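Local structure of hypothetical protein (Bacteroides caccae, 4M8R) at residues L286-Y289 and F293-L296; G258-V263 and L272-K277; D193-A198 and K215-Y220. The protein is of unknown function but belongs to the DUF4784 family, in which an N-terminal Ig-like domain precedes a WD40-like, probably propeller-forming domain. One frame throughout, in Å; residues are numbered along the deposited sequence.

Contact 1: L286-Y289 and F293-L296; sequences LYNY and FYVL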
loop_
_atom_site.group_PDB
_atom_site.type_symbol
_atom_site.label_atom_id
_atom_site.label_comp_id
_atom_site.label_asym_id
_atom_site.label_seq_id
_atom_site.Cartn_x
_atom_site.Cartn_y
_atom_site.Cartn_z
ATOM N N LEU A 286 -12.782 31.864 8.765
ATOM C CA LEU A 286 -12.147 30.963 7.807
ATOM C C LEU A 286 -10.742 31.439 7.461
ATOM O O LEU A 286 -10.453 32.642 7.490
ATOM C CB LEU A 286 -12.985 30.854 6.535
ATOM C CG LEU A 286 -14.406 30.318 6.716
ATOM C CD1 LEU A 286 -15.129 30.278 5.378
ATOM C CD2 LEU A 286 -14.389 28.939 7.359
ATOM N N TYR A 287 -9.868 30.487 7.144
ATOM C CA TYR A 287 -8.494 30.794 6.764
ATOM C C TYR A 287 -8.106 30.007 5.520
ATOM O O TYR A 287 -8.250 28.789 5.471
ATOM C CB TYR A 287 -7.538 30.498 7.920
ATOM C CG TYR A 287 -6.068 30.557 7.554
ATOM C CD1 TYR A 287 -5.414 31.775 7.403
ATOM C CD2 TYR A 287 -5.332 29.393 7.367
ATOM C CE1 TYR A 287 -4.068 31.828 7.074
ATOM C CE2 TYR A 287 -3.988 29.439 7.036
ATOM C CZ TYR A 287 -3.360 30.656 6.893
ATOM O OH TYR A 287 -2.024 30.701 6.568
ATOM N N ASN A 288 -7.623 30.731 4.516
ATOM C CA ASN A 288 -7.117 30.155 3.280
ATOM C C ASN A 288 -5.639 30.513 3.199
ATOM O O ASN A 288 -5.300 31.697 3.169
ATOM C CB ASN A 288 -7.881 30.743 2.086
ATOM C CG ASN A 288 -7.523 30.082 0.765
ATOM O OD1 ASN A 288 -6.440 29.522 0.598
ATOM N ND2 ASN A 288 -8.435 30.165 -0.193
ATOM N N TYR A 289 -4.762 29.508 3.159
ATOM C CA TYR A 289 -3.315 29.768 3.188
ATOM C C TYR A 289 -2.802 30.522 1.955
ATOM O O TYR A 289 -1.676 31.027 1.974
ATOM C CB TYR A 289 -2.486 28.493 3.443
ATOM C CG TYR A 289 -2.612 27.370 2.425
ATOM C CD1 TYR A 289 -2.141 27.513 1.120
ATOM C CD2 TYR A 289 -3.166 26.143 2.785
ATOM C CE1 TYR A 289 -2.242 26.482 0.198
ATOM C CE2 TYR A 289 -3.268 25.108 1.870
ATOM C CZ TYR A 289 -2.808 25.282 0.579
ATOM O OH TYR A 289 -2.912 24.252 -0.324
ATOM N N PHE A 293 -7.288 35.524 5.928
ATOM C CA PHE A 293 -8.406 35.356 6.848
ATOM C C PHE A 293 -9.644 36.082 6.343
ATOM O O PHE A 293 -9.543 37.141 5.728
ATOM C CB PHE A 293 -8.053 35.922 8.227
ATOM C CG PHE A 293 -6.909 35.223 8.903
ATOM C CD1 PHE A 293 -5.601 35.632 8.680
ATOM C CD2 PHE A 293 -7.139 34.170 9.776
ATOM C CE1 PHE A 293 -4.544 34.995 9.309
ATOM C CE2 PHE A 293 -6.087 33.530 10.410
ATOM C CZ PHE A 293 -4.787 33.942 10.176
ATOM N N TYR A 294 -10.814 35.510 6.613
ATOM C CA TYR A 294 -12.077 36.226 6.437
ATOM C C TYR A 294 -13.151 35.680 7.368
ATOM O O TYR A 294 -13.234 34.474 7.609
ATOM C CB TYR A 294 -12.550 36.232 4.971
ATOM C CG TYR A 294 -12.421 34.922 4.208
ATOM C CD1 TYR A 294 -11.209 34.549 3.617
ATOM C CD2 TYR A 294 -13.521 34.081 4.033
ATOM C CE1 TYR A 294 -11.089 33.361 2.905
ATOM C CE2 TYR A 294 -13.411 32.891 3.320
ATOM C CZ TYR A 294 -12.194 32.534 2.758
ATOM O OH TYR A 294 -12.078 31.357 2.050
ATOM N N VAL A 295 -13.955 36.591 7.904
ATOM C CA VAL A 295 -15.013 36.244 8.843
ATOM C C VAL A 295 -16.197 35.702 8.055
ATOM O O VAL A 295 -16.593 36.286 7.046
ATOM C CB VAL A 295 -15.482 37.477 9.652
ATOM C CG1 VAL A 295 -16.568 37.089 10.650
ATOM C CG2 VAL A 295 -14.306 38.135 10.363
ATOM N N LEU A 296 -16.758 34.586 8.510
ATOM C CA LEU A 296 -17.989 34.074 7.929
ATOM C C LEU A 296 -19.141 34.885 8.520
ATOM O O LEU A 296 -19.579 34.628 9.639
ATOM C CB LEU A 296 -18.143 32.579 8.211
ATOM C CG LEU A 296 -19.354 31.889 7.580
ATOM C CD1 LEU A 296 -19.300 31.977 6.062
ATOM C CD2 LEU A 296 -19.429 30.440 8.033
#

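Contact 2: G258-V263 and L272-K277; sequences GDYPGV and LLSARK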
loop_
_atom_site.group_PDB
_atom_site.type_symbol
_atom_site.label_atom_id
_atom_site.label_comp_id
_atom_site.label_asym_id
_atom_site.label_seq_id
_atom_site.Cartn_x
_atom_site.Cartn_y
_atom_site.Cartn_z
ATOM N N GLY A 258 -7.444 29.959 19.450
ATOM C CA GLY A 258 -6.690 28.835 20.002
ATOM C C GLY A 258 -7.352 28.052 21.122
ATOM O O GLY A 258 -6.771 27.090 21.623
ATOM N N ASP A 259 -8.558 28.444 21.522
ATOM C CA ASP A 259 -9.280 27.701 22.553
ATOM C C ASP A 259 -9.739 26.346 22.023
ATOM O O ASP A 259 -9.830 25.376 22.777
ATOM C CB ASP A 259 -10.462 28.513 23.077
ATOM C CG ASP A 259 -10.019 29.723 23.877
ATOM O OD1 ASP A 259 -9.119 29.566 24.731
ATOM O OD2 ASP A 259 -10.565 30.826 23.648
ATOM N N TYR A 260 -10.023 26.291 20.725
ATOM C CA TYR A 260 -10.387 25.050 20.061
ATOM C C TYR A 260 -9.555 24.847 18.800
ATOM O O TYR A 260 -9.174 25.810 18.145
ATOM C CB TYR A 260 -11.878 25.049 19.714
ATOM C CG TYR A 260 -12.758 25.109 20.935
ATOM C CD1 TYR A 260 -13.045 23.959 21.667
ATOM C CD2 TYR A 260 -13.286 26.323 21.377
ATOM C CE1 TYR A 260 -13.841 24.012 22.798
ATOM C CE2 TYR A 260 -14.084 26.384 22.504
ATOM C CZ TYR A 260 -14.359 25.229 23.210
ATOM O OH TYR A 260 -15.154 25.290 24.325
ATOM N N PRO A 261 -9.265 23.582 18.462
ATOM C CA PRO A 261 -8.509 23.328 17.243
ATOM C C PRO A 261 -9.273 23.720 15.981
ATOM O O PRO A 261 -10.490 23.543 15.896
ATOM C CB PRO A 261 -8.265 21.812 17.273
ATOM C CG PRO A 261 -9.189 21.257 18.296
ATOM C CD PRO A 261 -9.499 22.363 19.253
ATOM N N GLY A 262 -8.548 24.271 15.015
ATOM C CA GLY A 262 -9.100 24.498 13.696
ATOM C C GLY A 262 -9.237 23.180 12.960
ATOM O O GLY A 262 -8.680 22.158 13.373
ATOM N N VAL A 263 -9.986 23.202 11.863
ATOM C CA VAL A 263 -10.265 21.989 11.107
ATOM C C VAL A 263 -10.092 22.239 9.620
ATOM O O VAL A 263 -10.623 23.203 9.084
ATOM C CB VAL A 263 -11.697 21.497 11.388
ATOM C CG1 VAL A 263 -12.113 20.425 10.396
ATOM C CG2 VAL A 263 -11.804 20.971 12.809
ATOM N N LEU A 272 -11.254 25.974 9.146
ATOM C CA LEU A 272 -12.304 26.562 9.976
ATOM C C LEU A 272 -11.758 26.899 11.358
ATOM O O LEU A 272 -11.192 26.044 12.030
ATOM C CB LEU A 272 -13.485 25.598 10.129
ATOM C CG LEU A 272 -14.395 25.359 8.922
ATOM C CD1 LEU A 272 -13.639 24.711 7.771
ATOM C CD2 LEU A 272 -15.573 24.492 9.340
ATOM N N LEU A 273 -11.941 28.146 11.775
ATOM C CA LEU A 273 -11.566 28.582 13.112
ATOM C C LEU A 273 -12.753 29.262 13.779
ATOM O O LEU A 273 -13.730 29.628 13.123
ATOM C CB LEU A 273 -10.408 29.576 13.045
ATOM C CG LEU A 273 -9.175 29.169 12.243
ATOM C CD1 LEU A 273 -8.296 30.381 11.958
ATOM C CD2 LEU A 273 -8.399 28.101 12.988
ATOM N N SER A 274 -12.660 29.422 15.092
ATOM C CA SER A 274 -13.590 30.263 15.830
ATOM C C SER A 274 -12.786 31.234 16.682
ATOM O O SER A 274 -11.693 30.904 17.153
ATOM C CB SER A 274 -14.531 29.422 16.698
ATOM O OG SER A 274 -13.831 28.760 17.739
ATOM N N ALA A 275 -13.332 32.433 16.860
ATOM C CA ALA A 275 -12.680 33.478 17.638
ATOM C C ALA A 275 -13.628 34.024 18.697
ATOM O O ALA A 275 -14.811 34.261 18.427
ATOM C CB ALA A 275 -12.214 34.600 16.723
ATOM N N ARG A 276 -13.088 34.236 19.895
ATOM C CA ARG A 276 -13.841 34.764 21.024
ATOM C C ARG A 276 -13.688 36.287 21.089
ATOM O O ARG A 276 -12.574 36.794 21.189
ATOM C CB ARG A 276 -13.318 34.129 22.314
ATOM C CG ARG A 276 -14.150 34.412 23.553
ATOM C CD ARG A 276 -13.428 33.950 24.810
ATOM N NE ARG A 276 -14.338 33.831 25.946
ATOM C CZ ARG A 276 -14.812 34.854 26.660
ATOM N NH1 ARG A 276 -14.474 36.110 26.375
ATOM N NH2 ARG A 276 -15.640 34.614 27.670
ATOM N N LYS A 277 -14.803 37.011 21.030
ATOM C CA LYS A 277 -14.774 38.474 21.167
ATOM C C LYS A 277 -14.655 38.885 22.637
ATOM O O LYS A 277 -14.882 38.072 23.539
ATOM C CB LYS A 277 -16.012 39.118 20.532
ATOM C CG LYS A 277 -15.957 39.215 19.014
ATOM C CD LYS A 277 -17.055 40.126 18.484
ATOM C CE LYS A 277 -17.128 40.107 16.964
ATOM N NZ LYS A 277 -15.930 40.715 16.322
HETATM O O HOH W 1 -9.168 29.598 16.924
#

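Contact 3: D193-A198 and K215-Y220; sequences DYNTLA and KGYSLY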
loop_
_atom_site.group_PDB
_atom_site.type_symbol
_atom_site.label_atom_id
_atom_site.label_comp_id
_atom_site.label_asym_id
_atom_site.label_seq_id
_atom_site.Cartn_x
_atom_site.Cartn_y
_atom_site.Cartn_z
ATOM N N ASP A 193 10.351 30.646 18.466
ATOM C CA ASP A 193 9.383 31.089 19.466
ATOM C C ASP A 193 8.375 32.045 18.833
ATOM O O ASP A 193 8.340 33.223 19.161
ATOM C CB ASP A 193 10.110 31.763 20.636
ATOM C CG ASP A 193 11.038 30.812 21.371
ATOM O OD1 ASP A 193 10.540 29.844 21.980
ATOM O OD2 ASP A 193 12.265 31.037 21.341
ATOM N N TYR A 194 7.566 31.526 17.913
ATOM C CA TYR A 194 6.548 32.326 17.241
ATOM C C TYR A 194 5.195 32.037 17.872
ATOM O O TYR A 194 4.873 30.889 18.164
ATOM C CB TYR A 194 6.510 32.018 15.736
ATOM C CG TYR A 194 7.779 32.365 14.957
ATOM C CD1 TYR A 194 8.628 33.398 15.367
ATOM C CD2 TYR A 194 8.109 31.683 13.781
ATOM C CE1 TYR A 194 9.771 33.720 14.649
ATOM C CE2 TYR A 194 9.250 32.005 13.054
ATOM C CZ TYR A 194 10.080 33.025 13.493
ATOM O OH TYR A 194 11.221 33.360 12.793
ATOM N N ASN A 195 4.405 33.082 18.082
ATOM C CA ASN A 195 3.088 32.928 18.683
ATOM C C ASN A 195 2.173 32.115 17.779
ATOM O O ASN A 195 2.163 32.299 16.564
ATOM C CB ASN A 195 2.458 34.295 18.963
ATOM C CG ASN A 195 1.172 34.197 19.764
ATOM O OD1 ASN A 195 1.139 33.579 20.828
ATOM N ND2 ASN A 195 0.105 34.791 19.247
ATOM N N THR A 196 1.405 31.223 18.391
ATOM C CA THR A 196 0.552 30.299 17.666
ATOM C C THR A 196 -0.925 30.628 17.892
ATOM O O THR A 196 -1.426 30.520 19.010
ATOM C CB THR A 196 0.837 28.862 18.129
ATOM O OG1 THR A 196 2.251 28.627 18.094
ATOM C CG2 THR A 196 0.127 27.849 17.239
ATOM N N LEU A 197 -1.612 31.019 16.821
ATOM C CA LEU A 197 -3.051 31.256 16.862
ATOM C C LEU A 197 -3.842 30.009 17.210
ATOM O O LEU A 197 -4.795 30.078 17.983
ATOM C CB LEU A 197 -3.564 31.737 15.502
ATOM C CG LEU A 197 -3.395 33.192 15.105
ATOM C CD1 LEU A 197 -4.151 33.427 13.804
ATOM C CD2 LEU A 197 -3.902 34.129 16.191
ATOM N N ALA A 198 -3.474 28.880 16.606
ATOM C CA ALA A 198 -4.265 27.659 16.715
ATOM C C ALA A 198 -3.546 26.458 16.139
ATOM O O ALA A 198 -2.737 26.591 15.230
ATOM C CB ALA A 198 -5.592 27.835 15.988
ATOM N N LYS A 215 5.728 39.583 10.151
ATOM C CA LYS A 215 4.676 40.592 10.250
ATOM C C LYS A 215 3.295 39.937 10.337
ATOM O O LYS A 215 2.411 40.435 11.034
ATOM C CB LYS A 215 4.732 41.552 9.055
ATOM C CG LYS A 215 4.386 40.911 7.714
ATOM C CD LYS A 215 4.911 41.717 6.531
ATOM C CE LYS A 215 4.755 40.951 5.222
ATOM N NZ LYS A 215 5.549 39.686 5.191
ATOM N N GLY A 216 3.128 38.811 9.643
ATOM C CA GLY A 216 1.849 38.100 9.595
ATOM C C GLY A 216 1.956 36.619 9.891
ATOM O O GLY A 216 2.999 36.128 10.341
ATOM N N TYR A 217 0.864 35.907 9.620
ATOM C CA TYR A 217 0.721 34.511 10.004
ATOM C C TYR A 217 0.861 33.562 8.820
ATOM O O TYR A 217 0.390 33.851 7.722
ATOM C CB TYR A 217 -0.628 34.303 10.697
ATOM C CG TYR A 217 -0.694 34.984 12.042
ATOM C CD1 TYR A 217 -0.225 34.347 13.181
ATOM C CD2 TYR A 217 -1.196 36.278 12.171
ATOM C CE1 TYR A 217 -0.264 34.966 14.417
ATOM C CE2 TYR A 217 -1.241 36.906 13.405
ATOM C CZ TYR A 217 -0.772 36.244 14.523
ATOM O OH TYR A 217 -0.802 36.846 15.756
ATOM N N SER A 218 1.522 32.434 9.063
ATOM C CA SER A 218 1.707 31.387 8.060
ATOM C C SER A 218 1.272 30.044 8.616
ATOM O O SER A 218 1.129 29.877 9.826
ATOM C CB SER A 218 3.174 31.288 7.642
ATOM O OG SER A 218 3.579 32.433 6.922
ATOM N N LEU A 219 1.070 29.085 7.719
ATOM C CA LEU A 219 0.655 27.744 8.100
ATOM C C LEU A 219 1.886 26.848 8.199
ATOM O O LEU A 219 2.698 26.815 7.282
ATOM C CB LEU A 219 -0.324 27.194 7.065
ATOM C CG LEU A 219 -0.956 25.838 7.370
ATOM C CD1 LEU A 219 -1.799 25.906 8.634
ATOM C CD2 LEU A 219 -1.792 25.386 6.184
ATOM N N TYR A 220 2.009 26.135 9.313
ATOM C CA TYR A 220 3.171 25.294 9.596
ATOM C C TYR A 220 2.757 23.854 9.842
ATOM O O TYR A 220 1.660 23.591 10.327
ATOM C CB TYR A 220 3.878 25.760 10.869
ATOM C CG TYR A 220 4.715 27.015 10.750
ATOM C CD1 TYR A 220 4.119 28.266 10.649
ATOM C CD2 TYR A 220 6.105 26.948 10.792
ATOM C CE1 TYR A 220 4.888 29.415 10.563
ATOM C CE2 TYR A 220 6.880 28.090 10.709
ATOM C CZ TYR A 220 6.271 29.317 10.598
ATOM O OH TYR A 220 7.048 30.443 10.510
#

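Contact 1: L286-Y289 and F293-L296
Leu-286 and Tyr-294 face each other across an antiparallel beta hairpin, made by strands 282-288 and 292-295, that closes one border of a mixed sheet in the WD40-like domain. Their backbones form a hydrogen-bonded pair: Leu-286 N reaches Tyr-294 O at 2.9 Å, and Tyr-294 N returns a bond to Leu-286 O at 3.0 Å. The short strand axes run at 155° to each other, the usual twist of an antiparallel pair. Of the residues, Leu-286 has the most surface covered by the partner strand, then Tyr-294. The leucine CB sits over one face of the Tyr-294 ring, 4.2 Å from the centroid, a CH-pi contact, while its CD1 meets Tyr-294 CE2. The ring is swung back over the partner strand because CG of Tyr-294 stands between its own backbone N and carbonyl carbon (chi1 43°); Asn-288 CB then lies at the ring's edge. Leu-286 also packs on Leu-272 of the adjoining strand 270-276 and on Leu-346 of strand 340-348. On the other face of the sheet, Tyr-287 and Phe-293 make the non-hydrogen-bonded pair. Their rings meet obliquely, planes at 44° and centroids 4.7 Å apart. The approach is uneven: Tyr-287 CD1 is poised over the centre of the Phe-293 ring, and the nearest ring atom to Tyr-287 CD1 is Phe-293 CE2, at 3.5 Å.

Contact 2: G258-V263 and L272-K277
Val-263 and Leu-272 are bound to each other through both their N-H and C=O groups, the hydrogen-bonded antiparallel pair of the beta hairpin formed by strands 262-264 and 270-276. Leu-272 N donates to Val-263 O over 2.8 Å in an almost straight bond, 171° at the hydrogen, although the donor lies tilted from the carbonyl plane. In return Val-263 N reaches Leu-272 O at 3.1 Å; this bond is more bent but lies in the carbonyl plane, on a lone pair. Leu-272 O takes a further approach from Gly-262 CA, a CA-H...O contact. Gly-262 itself brings no side chain, and the methyl CD2 of Leu-273 packs against its CA at 3.7 Å; the backbone of Gly-262 bonds to Leu-199 and Ile-201, which ties the hairpin to strand 196-201.

Beyond Gly-262 the chains diverge, and a water spans the gap, accepting from Gly-258 N at 3.1 Å and donating to Ser-274 O at 2.9 Å. Ser-274 OG is hydrogen-bonded to Ile-304 O on strand 303-310 of another sheet; it is also 4.4 Å from Tyr-260 CD2, a loose packing contact. At the outer end, Asp-259 and Arg-276 carry opposite charges but do not pair: Asp-259 OD2 is 5.3 Å from Arg-276 NE, and Asp-259 OD1 makes its salt bridge with Arg-153.

The chemistry therefore grades along the hairpin, from direct backbone bonds among buried aliphatic residues, through one bridging water, to a charged outer end where any attraction between Asp-259 and Arg-276 is probably only long-range. The pairing across this contact rests on main-chain groups, and the polar side chains of Asp-259 and Ser-274 are spent on other parts of the fold.

Contact 3: D193-A198 and K215-Y220
Leu-197 lies against the ring of Tyr-217, and no hydrogen bond joins the two segments; they meet mainly through side chains, with their touching parts running 98° apart. The chain turns a corner at Leu-197, and CB points from there toward segment 215-220. From CB the side chain extends with CG anti to the carbonyl carbon (chi1 -80°), which brings CG over one face of the tyrosine. CG is the atom in closest touch, 3.7 Å from Tyr-217 CE1 and 4.0 Å from the ring centroid, a CH-pi contact displaced toward the rim. The two methyls then part over the ring: CD1 goes to the root of the tyrosine, 4.1 Å from Tyr-217 CD1, whereas CD2 is directed to the phenol end, 4.1 Å from Tyr-217 CZ. The leucine thus straddles the face, crossing the tyrosine side chain at about a right angle.

Asn-195 comes to the same ring from its rim. Its backbone O lies at the edge, near the ring plane, and its ND2 is 4.2 Å from Tyr-217 OH, too long to bind; the amide oxygen OD1 is held instead by Gln-174 N. A second pair is formed by Tyr-220 OH with Tyr-194 CD2 and CE2, each 3.7 Å away, the side chains again roughly perpendicular. This is an oblique packing contact with no hydrogen bond between them.

Strand 208-212 lies between strands 196-201 and 217-221 in the sheet, and Ile-210 touches both Leu-197 and Tyr-217. The contact is consequently a next-nearest one, in which side chains reach across an intervening strand; three successive antiparallel strands of this kind form a beta meander, consistent with the blade-like sheets of a WD40-like propeller domain.

All three contacts belong to one mixed sheet but bind it differently. Contacts 1 and 2 each pair adjacent hairpin strands through main-chain hydrogen bonds; they follow in series along the chain, and strands 270-276 and 282-288, neighbours in the sheet, join them. Contact 3 spans a strand and is packing without hydrogen bonds. Contacts 2 and 3 are buried, their centres about 16 and 17 Å from the chain centre; contact 1, at the sheet's border with its centre about 23 Å away, is only partly so. Rings carry contacts 1 and 3, backbone bonds and a water contact 2. Phe-293 CZ meets Leu-197 CD1 at 3.7 Å, and Leu-273 CD2 lies 4.1 Å from Ala-198 CB.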